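Local coordinates for glycerol-3-phosphate dehydrogenase [NAD(+)] (PDB 6IUY), which probably reduces dihydroxyacetone phosphate to glycerol 3-phosphate with NADH and, through a fused phosphatase-like domain, enables direct conversion to glycerol, at residues A413-A417 against K418-S422. Sequence-based numbering, arbitrary orientation.
Sequences AGDIA and KEELS. With NAD (nicotinamide-adenine-dinucleotide), chain C.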
ATOM      1  N   ALA A 413      14.473  16.948  -1.359  1.00 37.84           N
ATOM      2  CA  ALA A 413      14.608  18.090  -2.277  1.00 33.06           C
ATOM      3  C   ALA A 413      15.861  18.104  -3.126  1.00 38.86           C
ATOM      4  O   ALA A 413      15.789  18.289  -4.354  1.00 39.66           O
ATOM      5  CB  ALA A 413      14.537  19.388  -1.492  1.00 38.37           C
ATOM      6  N   GLY A 414      17.014  17.941  -2.481  1.00 36.98           N
ATOM      7  CA  GLY A 414      18.298  18.136  -3.140  1.00 31.62           C
ATOM      8  C   GLY A 414      18.422  17.353  -4.428  1.00 42.12           C
ATOM      9  O   GLY A 414      18.954  17.849  -5.424  1.00 41.47           O
ATOM     10  N   ASP A 415      17.913  16.123  -4.409  1.00 40.63           N
ATOM     11  CA  ASP A 415      17.973  15.234  -5.565  1.00 44.75           C
ATOM     12  C   ASP A 415      17.019  15.606  -6.710  1.00 37.69           C
ATOM     13  O   ASP A 415      17.349  15.485  -7.888  1.00 38.94           O
ATOM     14  CB  ASP A 415      17.688  13.816  -5.094  1.00 46.62           C
ATOM     15  CG  ASP A 415      18.743  13.315  -4.138  1.00 54.09           C
ATOM     16  OD1 ASP A 415      19.947  13.477  -4.456  1.00 58.42           O
ATOM     17  OD2 ASP A 415      18.376  12.791  -3.063  1.00 61.55           O
ATOM     18  N   ILE A 416      15.824  16.031  -6.357  1.00 35.36           N
ATOM     19  CA  ILE A 416      14.875  16.533  -7.345  1.00 39.69           C
ATOM     20  C   ILE A 416      15.389  17.844  -7.940  1.00 37.81           C
ATOM     21  O   ILE A 416      15.211  18.108  -9.124  1.00 38.21           O
ATOM     22  CB  ILE A 416      13.507  16.715  -6.706  1.00 36.99           C
ATOM     23  CG1 ILE A 416      13.003  15.350  -6.229  1.00 33.12           C
ATOM     24  CG2 ILE A 416      12.535  17.377  -7.659  1.00 36.17           C
ATOM     25  CD1 ILE A 416      11.845  15.430  -5.222  1.00 39.84           C
ATOM     26  N   ALA A 417      16.063  18.652  -7.131  1.00 36.48           N
ATOM     27  CA  ALA A 417      16.654  19.899  -7.632  1.00 40.36           C
ATOM     28  C   ALA A 417      17.721  19.604  -8.684  1.00 41.62           C
ATOM     29  O   ALA A 417      18.062  20.458  -9.501  1.00 41.64           O
ATOM     30  CB  ALA A 417      17.253  20.709  -6.482  1.00 40.54           C
ATOM     31  N   LYS A 418      18.245  18.383  -8.666  1.00 40.85           N
ATOM     32  CA  LYS A 418      19.254  17.983  -9.633  1.00 43.29           C
ATOM     33  C   LYS A 418      18.601  17.190 -10.755  1.00 44.84           C
ATOM     34  O   LYS A 418      19.278  16.663 -11.637  1.00 47.40           O
ATOM     35  CB  LYS A 418      20.358  17.180  -8.949  1.00 48.06           C
ATOM     36  CG  LYS A 418      21.323  18.080  -8.172  1.00 50.21           C
ATOM     37  CD  LYS A 418      21.829  17.436  -6.913  1.00 53.25           C
ATOM     38  CE  LYS A 418      22.672  16.224  -7.239  1.00 60.27           C
ATOM     39  NZ  LYS A 418      23.153  15.513  -6.020  1.00 63.43           N
ATOM     40  N   GLU A 419      17.276  17.111 -10.703  1.00 44.70           N
ATOM     41  CA  GLU A 419      16.485  16.471 -11.746  1.00 41.77           C
ATOM     42  C   GLU A 419      16.664  14.952 -11.822  1.00 44.55           C
ATOM     43  O   GLU A 419      16.500  14.351 -12.889  1.00 47.07           O
ATOM     44  CB  GLU A 419      16.816  17.107 -13.106  1.00 47.65           C
ATOM     45  CG  GLU A 419      16.579  18.628 -13.133  1.00 45.26           C
ATOM     46  CD  GLU A 419      16.582  19.228 -14.538  1.00 47.51           C
ATOM     47  OE1 GLU A 419      16.936  18.513 -15.505  1.00 49.25           O
ATOM     48  OE2 GLU A 419      16.213  20.418 -14.673  1.00 42.54           O
ATOM     49  N   GLU A 420      17.000  14.329 -10.695  1.00 45.29           N
ATOM     50  CA  GLU A 420      16.917  12.878 -10.587  1.00 44.07           C
ATOM     51  C   GLU A 420      15.445  12.469 -10.630  1.00 48.45           C
ATOM     52  O   GLU A 420      14.586  13.146 -10.050  1.00 43.70           O
ATOM     53  CB  GLU A 420      17.576  12.388  -9.306  1.00 44.02           C
ATOM     54  CG  GLU A 420      18.994  12.933  -9.103  1.00 53.46           C
ATOM     55  CD  GLU A 420      19.718  12.305  -7.907  1.00 59.85           C
ATOM     56  OE1 GLU A 420      19.130  11.417  -7.251  1.00 61.46           O
ATOM     57  OE2 GLU A 420      20.877  12.699  -7.624  1.00 60.07           O
ATOM     58  N   LEU A 421      15.151  11.365 -11.313  1.00 45.94           N
ATOM     59  CA  LEU A 421      13.765  10.964 -11.547  1.00 46.53           C
ATOM     60  C   LEU A 421      13.048  10.720 -10.251  1.00 46.92           C
ATOM     61  O   LEU A 421      13.550  10.017  -9.377  1.00 49.00           O
ATOM     62  CB  LEU A 421      13.682   9.706 -12.418  1.00 45.51           C
ATOM     63  CG  LEU A 421      14.118   9.799 -13.884  1.00 49.32           C
ATOM     64  CD1 LEU A 421      13.173   8.990 -14.776  1.00 52.93           C
ATOM     65  CD2 LEU A 421      14.202  11.227 -14.370  1.00 52.22           C
ATOM     66  N   SER A 422      11.858  11.295 -10.134  1.00 44.86           N
ATOM     67  CA  SER A 422      11.103  11.234  -8.900  1.00 41.28           C
ATOM     68  C   SER A 422       9.621  11.291  -9.222  1.00 43.29           C
ATOM     69  O   SER A 422       9.242  11.402 -10.383  1.00 42.89           O
ATOM     70  CB  SER A 422      11.507  12.381  -7.973  1.00 43.50           C
ATOM     71  OG  SER A 422      11.031  12.131  -6.661  1.00 45.12           O
TER
HETATM   72  PA  NAD C 701      13.514  24.285   5.215  1.00 34.79           P
HETATM   73  O1A NAD C 701      14.598  24.361   4.220  1.00 30.91           O
HETATM   74  O2A NAD C 701      13.525  23.018   6.060  1.00 37.43           O
HETATM   75  O5B NAD C 701      13.597  25.536   6.254  1.00 35.89           O
HETATM   76  C5B NAD C 701      14.245  26.756   5.866  1.00 35.64           C
HETATM   77  C4B NAD C 701      13.205  27.904   5.802  1.00 35.69           C
HETATM   78  O4B NAD C 701      12.769  28.172   7.003  1.00 40.83           O
HETATM   79  C3B NAD C 701      13.896  29.191   5.345  1.00 39.02           C
HETATM   80  O3B NAD C 701      13.623  29.504   4.058  1.00 39.80           O
HETATM   81  C2B NAD C 701      13.338  30.277   6.285  1.00 36.02           C
HETATM   82  O2B NAD C 701      12.941  31.460   5.460  1.00 44.05           O
HETATM   83  C1B NAD C 701      12.333  29.706   6.857  1.00 35.72           C
HETATM   84  N9A NAD C 701      12.116  30.291   8.112  1.00 36.63           N
HETATM   85  C8A NAD C 701      12.954  30.360   9.172  1.00 36.67           C
HETATM   86  N7A NAD C 701      12.304  31.021  10.157  1.00 36.88           N
HETATM   87  C5A NAD C 701      11.074  31.381   9.704  1.00 39.71           C
HETATM   88  C6A NAD C 701      10.027  32.078  10.279  1.00 38.14           C
HETATM   89  N6A NAD C 701       9.995  32.633  11.589  1.00 43.24           N
HETATM   90  N1A NAD C 701       8.895  32.277   9.592  1.00 41.02           N
HETATM   91  C2A NAD C 701       8.791  31.801   8.318  1.00 41.90           C
HETATM   92  N3A NAD C 701       9.816  31.130   7.746  1.00 35.87           N
HETATM   93  C4A NAD C 701      10.955  30.922   8.444  1.00 37.95           C
HETATM   94  O3  NAD C 701      12.121  24.385   4.422  1.00 36.60           O
HETATM   95  PN  NAD C 701      11.589  23.411   3.265  1.00 35.86           P
HETATM   96  O1N NAD C 701      12.666  22.429   2.839  1.00 37.32           O
HETATM   97  O2N NAD C 701      11.132  24.205   2.062  1.00 32.00           O
HETATM   98  O5D NAD C 701      10.415  22.560   3.887  1.00 36.21           O
HETATM   99  C5D NAD C 701       9.172  23.152   4.217  1.00 39.20           C
HETATM  100  C4D NAD C 701       8.112  22.044   4.162  1.00 37.00           C
HETATM  101  O4D NAD C 701       8.343  21.235   3.145  1.00 34.47           O
HETATM  102  C3D NAD C 701       8.231  21.196   5.412  1.00 34.45           C
HETATM  103  O3D NAD C 701       7.004  21.009   5.929  1.00 34.45           O
HETATM  104  C2D NAD C 701       8.830  19.846   4.927  1.00 38.45           C
HETATM  105  O2D NAD C 701       8.390  18.795   5.883  1.00 36.92           O
HETATM  106  C1D NAD C 701       8.357  19.718   3.720  1.00 37.75           C
HETATM  107  N1N NAD C 701       9.151  18.907   2.820  1.00 38.38           N
HETATM  108  C2N NAD C 701      10.526  19.002   2.756  1.00 36.14           C
HETATM  109  C3N NAD C 701      11.245  18.202   1.869  1.00 41.35           C
HETATM  110  C7N NAD C 701      12.785  18.320   1.848  1.00 41.30           C
HETATM  111  O7N NAD C 701      13.459  17.463   1.310  1.00 41.86           O
HETATM  112  N7N NAD C 701      13.396  19.471   2.464  1.00 40.80           N
HETATM  113  C4N NAD C 701      10.603  17.309   1.039  1.00 43.10           C
HETATM  114  C5N NAD C 701       9.222  17.229   1.075  1.00 38.17           C
HETATM  115  C6N NAD C 701       8.512  18.040   1.962  1.00 39.32           C
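The carboxylates of Asp415 and Glu420 cross at a slant, offset from one another, their planes 27° apart. OE1 of Glu420 lies above one face of the Asp415 carboxylate but displaced from its CG, while Asp415 CB sits above the face of the Glu420 group, 3.5 Å from Glu420 OE1. This puts two acceptors close together, Asp415 OD1 and Glu420 OE2 at 3.4 Å, a pairing that could raise the proton affinity of either acid. Beyond Asp415 OD1, on the side away from CB, comes the ammonium of Lys418, whose NZ is 4.1 Å from Asp415 OD1 and makes a long salt bridge to Glu420 OE2, so it may offset part of the repulsion. The lysine chain bends twice and lays CD 3.3 Å from Gly414 O. Glu420 turns its CG to the side of its own backbone N (chi1 -51°), which lays CG against Asp415 O, and the extended chain beyond it carries the carboxylate out to that of Asp415.

Beneath these side chains the helix ends in a Schellman motif. Glu420 N donates to Asp415 O at 3.1 Å and Glu419 N to Ile416 O at 2.8 Å; a weak bond from Lys418 N also reaches Asp415 O. Glu419 has the positive phi that reverses the chain, and its carboxylate is held by Arg273 and Gln277. Farther along, Ile416 CD1 meets Ser422 OG at 3.7 Å.

At the helix start, Ala413 N binds the nicotinamide carboxamide oxygen O7N of NAD at 2.9 Å. Ile416 and Ala417 pack on helix 266-282, Asn482 of the second subunit lies against Asp415 and Ile416, and the turn delivers the chain into strand 422-427, beside strand 446-451 in the mixed sheet of the NAD-binding domain.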